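PDB 3EY8: biphenyl-2,3-diol 1,2-dioxygenase III-related protein, which is of unproven function but belongs to the glyoxalase/bleomycin resistance/dioxygenase superfamily, binds a metal ion and may be a dioxygenase-like enzyme. Local coordinates for residues Ala87-Tyr90 with Val91-Gly95. The protein carries 9 engineered substitutions. Residues are numbered along the deposited sequence; the frame is centred on the assembly and turned at random.
Sequences AMEY and VENQG. Engineered in segment 87-90: Glu-89 (natural residue Lys), Tyr-90 (natural residue His).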
ATOM      1  N   ALA B  87      17.287   3.301 -13.743  1.00 26.27           N
ATOM      2  CA  ALA B  87      16.705   3.498 -12.418  1.00 24.00           C
ATOM      3  C   ALA B  87      17.647   2.983 -11.343  1.00 22.52           C
ATOM      4  O   ALA B  87      17.860   3.639 -10.323  1.00 24.57           O
ATOM      5  CB  ALA B  87      15.360   2.783 -12.307  1.00 25.96           C
HETATM    6  N   MSE B  88      18.195   1.791 -11.566  0.56 26.09           N
HETATM    7  CA  MSE B  88      19.150   1.204 -10.628  0.56 26.11           C
HETATM    8  C   MSE B  88      20.400   2.060 -10.488  0.56 27.80           C
HETATM    9  O   MSE B  88      20.868   2.312  -9.379  0.56 27.68           O
HETATM   10  CB  MSE B  88      19.537  -0.218 -11.049  0.56 23.62           C
HETATM   11  CG  MSE B  88      18.761  -1.309 -10.330  0.56 30.21           C
HETATM   12 SE   MSE B  88      19.464  -3.113 -10.632  0.56 38.74          SE
HETATM   13  CE  MSE B  88      19.238  -3.162 -12.569  0.56 47.65           C
ATOM     14  N   GLU B  89      20.947   2.498 -11.618  1.00 28.77           N
ATOM     15  CA  GLU B  89      22.127   3.358 -11.598  1.00 32.94           C
ATOM     16  C   GLU B  89      21.843   4.622 -10.794  1.00 29.33           C
ATOM     17  O   GLU B  89      22.664   5.057  -9.993  1.00 30.47           O
ATOM     18  CB  GLU B  89      22.567   3.718 -13.019  1.00 37.04           C
ATOM     19  CG  GLU B  89      23.907   4.431 -13.082  1.00 69.47           C
ATOM     20  CD  GLU B  89      24.277   4.864 -14.490  1.00 64.42           C
ATOM     21  OE1 GLU B  89      23.380   4.919 -15.357  1.00 59.47           O
ATOM     22  OE2 GLU B  89      25.467   5.157 -14.728  1.00 86.70           O
ATOM     23  N   TYR B  90      20.667   5.208 -11.006  1.00 27.61           N
ATOM     24  CA  TYR B  90      20.284   6.421 -10.297  1.00 26.88           C
ATOM     25  C   TYR B  90      20.225   6.194  -8.792  1.00 26.05           C
ATOM     26  O   TYR B  90      20.771   6.971  -8.007  1.00 27.48           O
ATOM     27  CB  TYR B  90      18.930   6.945 -10.791  1.00 28.14           C
ATOM     28  CG  TYR B  90      18.494   8.186 -10.049  1.00 33.35           C
ATOM     29  CD1 TYR B  90      18.884   9.448 -10.483  1.00 34.36           C
ATOM     30  CD2 TYR B  90      17.728   8.100  -8.889  1.00 31.63           C
ATOM     31  CE1 TYR B  90      18.506  10.584  -9.799  1.00 35.29           C
ATOM     32  CE2 TYR B  90      17.347   9.235  -8.197  1.00 30.44           C
ATOM     33  CZ  TYR B  90      17.740  10.478  -8.661  1.00 33.55           C
ATOM     34  OH  TYR B  90      17.375  11.622  -7.985  1.00 37.87           O
ATOM     35  N   VAL B  91      19.543   5.128  -8.385  1.00 25.19           N
ATOM     36  CA  VAL B  91      19.399   4.848  -6.970  1.00 25.00           C
ATOM     37  C   VAL B  91      20.767   4.620  -6.319  1.00 25.67           C
ATOM     38  O   VAL B  91      21.072   5.200  -5.278  1.00 26.80           O
ATOM     39  CB  VAL B  91      18.456   3.657  -6.731  1.00 28.77           C
ATOM     40  CG1 VAL B  91      18.499   3.239  -5.269  1.00 29.06           C
ATOM     41  CG2 VAL B  91      17.034   4.035  -7.143  1.00 26.76           C
ATOM     42  N   GLU B  92      21.597   3.785  -6.935  1.00 24.46           N
ATOM     43  CA  GLU B  92      22.953   3.575  -6.432  1.00 29.26           C
ATOM     44  C   GLU B  92      23.744   4.876  -6.362  1.00 32.90           C
ATOM     45  O   GLU B  92      24.540   5.079  -5.446  1.00 35.45           O
ATOM     46  CB  GLU B  92      23.711   2.571  -7.300  1.00 34.34           C
ATOM     47  CG  GLU B  92      23.353   1.137  -7.021  1.00 46.96           C
ATOM     48  CD  GLU B  92      24.415   0.177  -7.516  1.00 43.15           C
ATOM     49  OE1 GLU B  92      25.161   0.539  -8.449  1.00 44.04           O
ATOM     50  OE2 GLU B  92      24.495  -0.940  -6.969  1.00 35.81           O
ATOM     51  N   ASN B  93      23.526   5.751  -7.336  1.00 31.17           N
ATOM     52  CA  ASN B  93      24.218   7.034  -7.373  1.00 29.49           C
ATOM     53  C   ASN B  93      23.818   7.959  -6.228  1.00 37.67           C
ATOM     54  O   ASN B  93      24.489   8.951  -5.965  1.00 33.36           O
ATOM     55  CB  ASN B  93      24.001   7.724  -8.718  1.00 28.47           C
ATOM     56  CG  ASN B  93      24.848   7.123  -9.824  1.00 54.17           C
ATOM     57  OD1 ASN B  93      25.607   6.180  -9.599  1.00 60.49           O
ATOM     58  ND2 ASN B  93      24.718   7.665 -11.031  1.00 47.69           N
ATOM     59  N   GLN B  94      22.724   7.634  -5.544  1.00 31.21           N
ATOM     60  CA  GLN B  94      22.335   8.398  -4.362  1.00 33.54           C
ATOM     61  C   GLN B  94      22.960   7.796  -3.103  1.00 30.09           C
ATOM     62  O   GLN B  94      22.740   8.283  -1.997  1.00 31.55           O
ATOM     63  CB  GLN B  94      20.809   8.487  -4.233  1.00 30.04           C
ATOM     64  CG  GLN B  94      20.109   8.864  -5.529  1.00 31.37           C
ATOM     65  CD  GLN B  94      20.753  10.053  -6.223  1.00 45.76           C
ATOM     66  OE1 GLN B  94      20.915  11.123  -5.633  1.00 37.10           O
ATOM     67  NE2 GLN B  94      21.116   9.872  -7.488  1.00 35.04           N
ATOM     68  N   GLY B  95      23.750   6.741  -3.280  1.00 29.83           N
ATOM     69  CA  GLY B  95      24.460   6.123  -2.170  1.00 30.23           C
ATOM     70  C   GLY B  95      23.663   5.005  -1.526  1.00 27.77           C
ATOM     71  O   GLY B  95      24.001   4.521  -0.444  1.00 30.81           O
TER
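Tyr-90, an engineered residue, and Gln-94 pack against each other one turn apart at the C-terminal end of helix 84-93. NE2 of Gln-94 lies 3.5 Å above the plane of the Tyr-90 ring, over its centre, and ring and amide planes are tilted by 21°, so the amide lies nearly flat over that face. CG of Tyr-90, anti to the backbone N, sets the ring beside its own carbonyl, and a bend at chi2 of Gln-94 (-48°) helps bring the amide back over it. The same NE2 donates to Tyr-90 O at 3.0 Å, with that oxygen close to the amide plane. The backbone bond from Gln-94 N to Tyr-90 O is weak, 3.2 Å with an N-H...O angle of 121°; the NE2 bond is straighter. Val-91 N bonds to Ala-87 O at 3.0 Å, and its side chain packs on Phe-115 and Phe-117 of strand 110-118. Gly-95, with positive phi and two bonds back into the last turn, closes the helix in a Schellman motif. In this construct the engineered tyrosine is held at its far end by an OH bond to Lys-30 O of helix 21-32, while the folded glutamine amide covers one face and adds a side-chain donor where the backbone bond is weak.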